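Local coordinates for superoxide dismutase (Porphyromonas gingivalis, PDB 1UES), which dismutates superoxide radicals to oxygen and hydrogen peroxide as a homodimer, using one manganese or iron ion per subunit, at residues 71-76 against 121-126; 79-84 against 179-184. The protein carries 1 engineered substitution. One frame throughout, in Å; residues are numbered along the deposited sequence.

Both contacts join the N-terminal alpha-hairpin domain to the C-terminal alpha/beta domain. Contact 1 is at the core, its centre about 3 Å from the centre of the chain. Contact 2 is also largely buried but lies farther out, about 12 Å centre to centre, with exposed Ser180, Pro83 and Gly84 at its margin. Helix 62-79 serves both: residues 71-76 belong to it, and residues 79-84 carry on from its C-terminal end. Contact 1 sets that helix against strand 122-128 mainly through side chains, with two tryptophans, an asparagine and a manganese-bound histidine. Contact 2 pairs two loops chiefly through backbone hydrogen bonds, with a phenylalanine packed beside them and a bridging water. The centres of contact 1 and contact 2 are about 15 Å apart.

Contact 1: residues 71-76 against 121-126. With MN (manganese (II) ion), chain E.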
# COMPACT_ATOMS: atom_id res chain seq x y z
N THR A 71 1.98 13.49 -6.11
CA THR A 71 2.81 14.17 -7.08
C THR A 71 3.96 14.87 -6.38
O THR A 71 5.11 14.70 -6.74
CB THR A 71 2.01 15.16 -7.94
OG1 THR A 71 1.01 14.44 -8.65
CG2 THR A 71 2.88 15.84 -8.96
N LEU A 72 3.65 15.63 -5.34
CA LEU A 72 4.71 16.32 -4.64
C LEU A 72 5.72 15.37 -3.99
O LEU A 72 6.92 15.58 -4.07
CB LEU A 72 4.10 17.24 -3.58
CG LEU A 72 5.16 17.92 -2.73
CD1 LEU A 72 6.02 18.82 -3.59
CD2 LEU A 72 4.50 18.70 -1.59
N ASN A 73 5.22 14.32 -3.35
CA ASN A 73 6.09 13.37 -2.70
C ASN A 73 7.06 12.77 -3.73
O ASN A 73 8.26 12.67 -3.48
CB ASN A 73 5.29 12.22 -2.03
CG ASN A 73 4.73 12.60 -0.66
OD1 ASN A 73 5.41 13.26 0.10
ND2 ASN A 73 3.50 12.18 -0.36
N HIS A 74 6.55 12.36 -4.88
CA HIS A 74 7.43 11.73 -5.87
C HIS A 74 8.39 12.72 -6.46
O HIS A 74 9.52 12.36 -6.76
CB HIS A 74 6.61 11.06 -6.96
CG HIS A 74 5.94 9.81 -6.49
ND1 HIS A 74 4.70 9.82 -5.90
CD2 HIS A 74 6.36 8.53 -6.46
CE1 HIS A 74 4.37 8.59 -5.53
NE2 HIS A 74 5.37 7.79 -5.86
N ASN A 75 7.94 13.96 -6.66
CA ASN A 75 8.84 14.96 -7.22
C ASN A 75 10.06 15.16 -6.35
O ASN A 75 11.17 15.21 -6.86
CB ASN A 75 8.10 16.28 -7.46
CG ASN A 75 7.13 16.20 -8.63
OD1 ASN A 75 7.11 15.21 -9.36
ND2 ASN A 75 6.33 17.26 -8.83
N LEU A 76 9.86 15.26 -5.04
CA LEU A 76 10.97 15.40 -4.11
C LEU A 76 11.78 14.10 -4.01
O LEU A 76 13.00 14.09 -3.91
CB LEU A 76 10.42 15.78 -2.74
CG LEU A 76 9.77 17.18 -2.74
CD1 LEU A 76 8.97 17.37 -1.48
CD2 LEU A 76 10.85 18.28 -2.87
N SER A 121 0.65 1.53 3.13
CA SER A 121 1.34 2.45 2.21
C SER A 121 1.67 3.78 2.85
O SER A 121 0.92 4.28 3.69
CB SER A 121 0.47 2.70 0.97
OG SER A 121 0.15 1.50 0.28
N GLY A 122 2.79 4.40 2.44
CA GLY A 122 3.10 5.69 2.99
C GLY A 122 4.51 6.14 2.72
O GLY A 122 5.20 5.59 1.85
N TRP A 123 4.93 7.15 3.48
CA TRP A 123 6.25 7.77 3.36
C TRP A 123 6.85 8.09 4.71
O TRP A 123 6.12 8.46 5.62
CB TRP A 123 6.13 9.11 2.65
CG TRP A 123 5.42 9.06 1.35
CD1 TRP A 123 4.06 8.96 1.16
CD2 TRP A 123 6.01 9.08 0.05
NE1 TRP A 123 3.78 8.91 -0.18
CE2 TRP A 123 4.95 8.98 -0.89
CE3 TRP A 123 7.33 9.17 -0.43
CZ2 TRP A 123 5.16 8.97 -2.27
CZ3 TRP A 123 7.54 9.16 -1.82
CH2 TRP A 123 6.46 9.06 -2.71
N VAL A 124 8.17 7.93 4.85
CA VAL A 124 8.81 8.35 6.09
C VAL A 124 9.51 9.65 5.61
O VAL A 124 10.13 9.69 4.54
CB VAL A 124 9.80 7.30 6.66
CG1 VAL A 124 10.75 6.84 5.61
CG2 VAL A 124 10.54 7.89 7.86
N TRP A 125 9.34 10.71 6.38
CA TRP A 125 9.88 12.02 6.03
C TRP A 125 10.80 12.61 7.09
O TRP A 125 10.57 12.44 8.29
CB TRP A 125 8.70 12.99 5.84
CG TRP A 125 8.19 13.11 4.43
CD1 TRP A 125 7.02 12.60 3.92
CD2 TRP A 125 8.83 13.79 3.35
NE1 TRP A 125 6.90 12.94 2.57
CE2 TRP A 125 8.00 13.66 2.21
CE3 TRP A 125 10.03 14.50 3.24
CZ2 TRP A 125 8.35 14.22 0.96
CZ3 TRP A 125 10.38 15.05 2.01
CH2 TRP A 125 9.54 14.91 0.88
N LEU A 126 11.87 13.26 6.64
CA LEU A 126 12.74 14.00 7.54
C LEU A 126 12.24 15.41 7.21
O LEU A 126 12.17 15.80 6.05
CB LEU A 126 14.21 13.87 7.17
CG LEU A 126 15.09 14.85 7.96
CD1 LEU A 126 15.06 14.52 9.46
CD2 LEU A 126 16.49 14.79 7.42
MN MN E . 5.73 5.78 -5.03
O HOH W 1 4.31 6.27 -3.38
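Asn73 and Trp123 both hold CG anti to their own carbonyl carbon (chi1 of Asn73 -82°), and this brings the carboxamide against the indole. Asn73 CB lies over the face of the six-membered ring of Trp123, 3.4 Å from its centroid, in a CH-pi contact. The amide plane stacks on the Trp123 indole, tilted by 29°. Trp125 NE1 donates a hydrogen bond to Asn73 OD1 (2.9 Å). The bond is bent, and the donor sits above the carbonyl plane, although OD1 lies near the plane of the Trp125 indole. Leu76 CD1 packs 3.5 Å from Trp125 CH2.

The edge of Trp123 meets the face of His74 in a T-shaped pair, with planes at 84°. Trp123 CH2 stands 3.5 Å above the centre of the His74 imidazole. His74 NE2 binds manganese at 2.2 Å. This is the metal site of the iron/manganese superoxide dismutase family: His27 and His74 come from the alpha-hairpin domain, Asp157 and His161 from the C-terminal domain, and a water completes it. From the second shell, Gln70 O is hydrogen-bonded to His74 ND1 and Gln70 OE1 to Trp123 NE1, while Asn73 ND2 is hydrogen-bonded to Gly143 O. Helices 21-42 and 53-59 pack against helix 62-79, while strand 122-128 runs between strands 134-140 and 151-157.

Contact 2: residues 79-84 against 179-184; sequences TQFRPG and WSIVDW
Two backbone hydrogen bonds join the loops. Asp183 N donates to Gln80 O (2.9 Å). Arg82 N donates to Ile181 O (2.9 Å). Ile181 O also takes a CA-H...O contact from Phe81 CA at 3.1 Å. Farther along, water 2 donates to both Arg82 O and Ser180 O and so bridges the two backbones.

Arg82 bends back at chi2 (-71°), which carries its guanidinium over its own loop. There NH1 donates to both Thr79 O and Phe81 O. The aliphatic part of Arg82 faces Asp183, with Arg82 CG 3.3 Å from Asp183 OD1. The charged groups stay apart: Arg82 NE is 4.6 Å from Asp183 OD1, and no N-H points at the carboxylate. Asp183 is the N-cap of helix 184-190, its OD2 accepting from Asp185 N.

The backbone pairing is a single beta bridge between Phe81 and Val182. It ties the loop after helix 62-79 to the loop before helix 184-190, the last helix of the chain.

Beside the bridge, Ile181 CD1 lies over one face of the Phe81 ring, 3.8 Å from its centroid. Gln80 CG covers the opposite face. Val182 CG2 approaches Phe81 CE1 at 4.1 Å. Beyond these, Tyr77 meets the Phe81 ring edge-to-face, and Leu154 of strand 151-157 packs against Gln80 and Val182.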
# COMPACT_ATOMS: atom_id res chain seq x y z
N THR A 79 13.99 13.51 -7.14
CA THR A 79 15.06 14.49 -7.31
C THR A 79 16.15 14.49 -6.25
O THR A 79 17.16 15.18 -6.41
CB THR A 79 14.51 15.92 -7.49
OG1 THR A 79 13.66 16.27 -6.39
CG2 THR A 79 13.76 16.01 -8.79
N GLN A 80 15.99 13.69 -5.20
CA GLN A 80 16.99 13.73 -4.15
C GLN A 80 18.07 12.67 -4.30
O GLN A 80 19.00 12.64 -3.50
CB GLN A 80 16.34 13.58 -2.78
CG GLN A 80 15.85 12.16 -2.52
CD GLN A 80 14.74 12.01 -1.49
OE1 GLN A 80 14.29 12.97 -0.83
NE2 GLN A 80 14.29 10.78 -1.33
N PHE A 81 17.94 11.84 -5.32
CA PHE A 81 18.88 10.74 -5.55
C PHE A 81 19.85 10.99 -6.69
O PHE A 81 19.51 11.67 -7.66
CB PHE A 81 18.10 9.44 -5.87
CG PHE A 81 17.18 8.98 -4.78
CD1 PHE A 81 17.60 8.90 -3.46
CD2 PHE A 81 15.87 8.59 -5.09
CE1 PHE A 81 16.74 8.42 -2.46
CE2 PHE A 81 15.01 8.11 -4.10
CZ PHE A 81 15.44 8.02 -2.79
N ARG A 82 21.06 10.43 -6.57
CA ARG A 82 22.07 10.52 -7.60
C ARG A 82 23.06 9.39 -7.44
O ARG A 82 23.23 8.87 -6.34
CB ARG A 82 22.90 11.83 -7.49
CG ARG A 82 22.13 13.11 -7.79
CD ARG A 82 21.82 13.24 -9.28
NE ARG A 82 21.39 14.60 -9.61
CZ ARG A 82 20.25 15.14 -9.18
NH1 ARG A 82 19.43 14.44 -8.41
NH2 ARG A 82 19.94 16.39 -9.51
N PRO A 83 23.66 8.96 -8.55
CA PRO A 83 24.66 7.89 -8.46
C PRO A 83 25.96 8.58 -8.01
O PRO A 83 26.10 9.81 -8.13
CB PRO A 83 24.76 7.39 -9.90
CG PRO A 83 24.47 8.60 -10.74
CD PRO A 83 23.44 9.39 -9.94
N GLY A 84 26.90 7.79 -7.50
CA GLY A 84 28.18 8.32 -7.04
C GLY A 84 28.08 9.24 -5.85
O GLY A 84 28.97 10.07 -5.62
N TRP A 179 20.14 4.73 1.47
CA TRP A 179 21.16 5.69 1.89
C TRP A 179 22.30 5.85 0.90
O TRP A 179 22.89 6.94 0.79
CB TRP A 179 21.69 5.30 3.27
CG TRP A 179 20.64 5.22 4.29
CD1 TRP A 179 20.10 4.07 4.82
CD2 TRP A 179 19.96 6.32 4.92
NE1 TRP A 179 19.12 4.40 5.73
CE2 TRP A 179 19.02 5.76 5.81
CE3 TRP A 179 20.06 7.72 4.81
CZ2 TRP A 179 18.16 6.55 6.59
CZ3 TRP A 179 19.20 8.51 5.61
CH2 TRP A 179 18.27 7.92 6.48
N SER A 180 22.59 4.79 0.15
CA SER A 180 23.66 4.81 -0.82
C SER A 180 23.38 5.70 -2.03
O SER A 180 24.32 6.05 -2.75
CB SER A 180 23.99 3.38 -1.27
OG SER A 180 23.00 2.85 -2.15
N ILE A 181 22.12 6.07 -2.28
CA ILE A 181 21.84 6.95 -3.42
C ILE A 181 21.36 8.35 -3.04
O ILE A 181 21.00 9.15 -3.92
CB ILE A 181 20.80 6.34 -4.38
CG1 ILE A 181 19.56 5.89 -3.63
CG2 ILE A 181 21.45 5.19 -5.17
CD1 ILE A 181 18.44 5.43 -4.54
N VAL A 182 21.33 8.64 -1.76
CA VAL A 182 20.90 9.97 -1.34
C VAL A 182 21.98 10.99 -1.67
O VAL A 182 23.15 10.79 -1.35
CB VAL A 182 20.64 9.99 0.19
CG1 VAL A 182 20.42 11.42 0.69
CG2 VAL A 182 19.42 9.14 0.51
N ASP A 183 21.60 12.07 -2.34
CA ASP A 183 22.56 13.13 -2.64
C ASP A 183 22.36 14.15 -1.52
O ASP A 183 21.40 14.93 -1.55
CB ASP A 183 22.27 13.76 -3.99
CG ASP A 183 23.28 14.83 -4.36
OD1 ASP A 183 23.40 15.15 -5.55
OD2 ASP A 183 23.96 15.33 -3.44
N TRP A 184 23.23 14.14 -0.53
CA TRP A 184 23.06 15.07 0.58
C TRP A 184 23.19 16.54 0.19
O TRP A 184 22.69 17.40 0.92
CB TRP A 184 24.02 14.72 1.72
CG TRP A 184 23.53 13.47 2.44
CD1 TRP A 184 24.01 12.20 2.28
CD2 TRP A 184 22.41 13.37 3.33
NE1 TRP A 184 23.25 11.31 3.00
CE2 TRP A 184 22.26 12.00 3.66
CE3 TRP A 184 21.51 14.31 3.87
CZ2 TRP A 184 21.25 11.54 4.51
CZ3 TRP A 184 20.49 13.84 4.73
CH2 TRP A 184 20.37 12.46 5.03
O HOH W 2 24.96 7.17 -5.13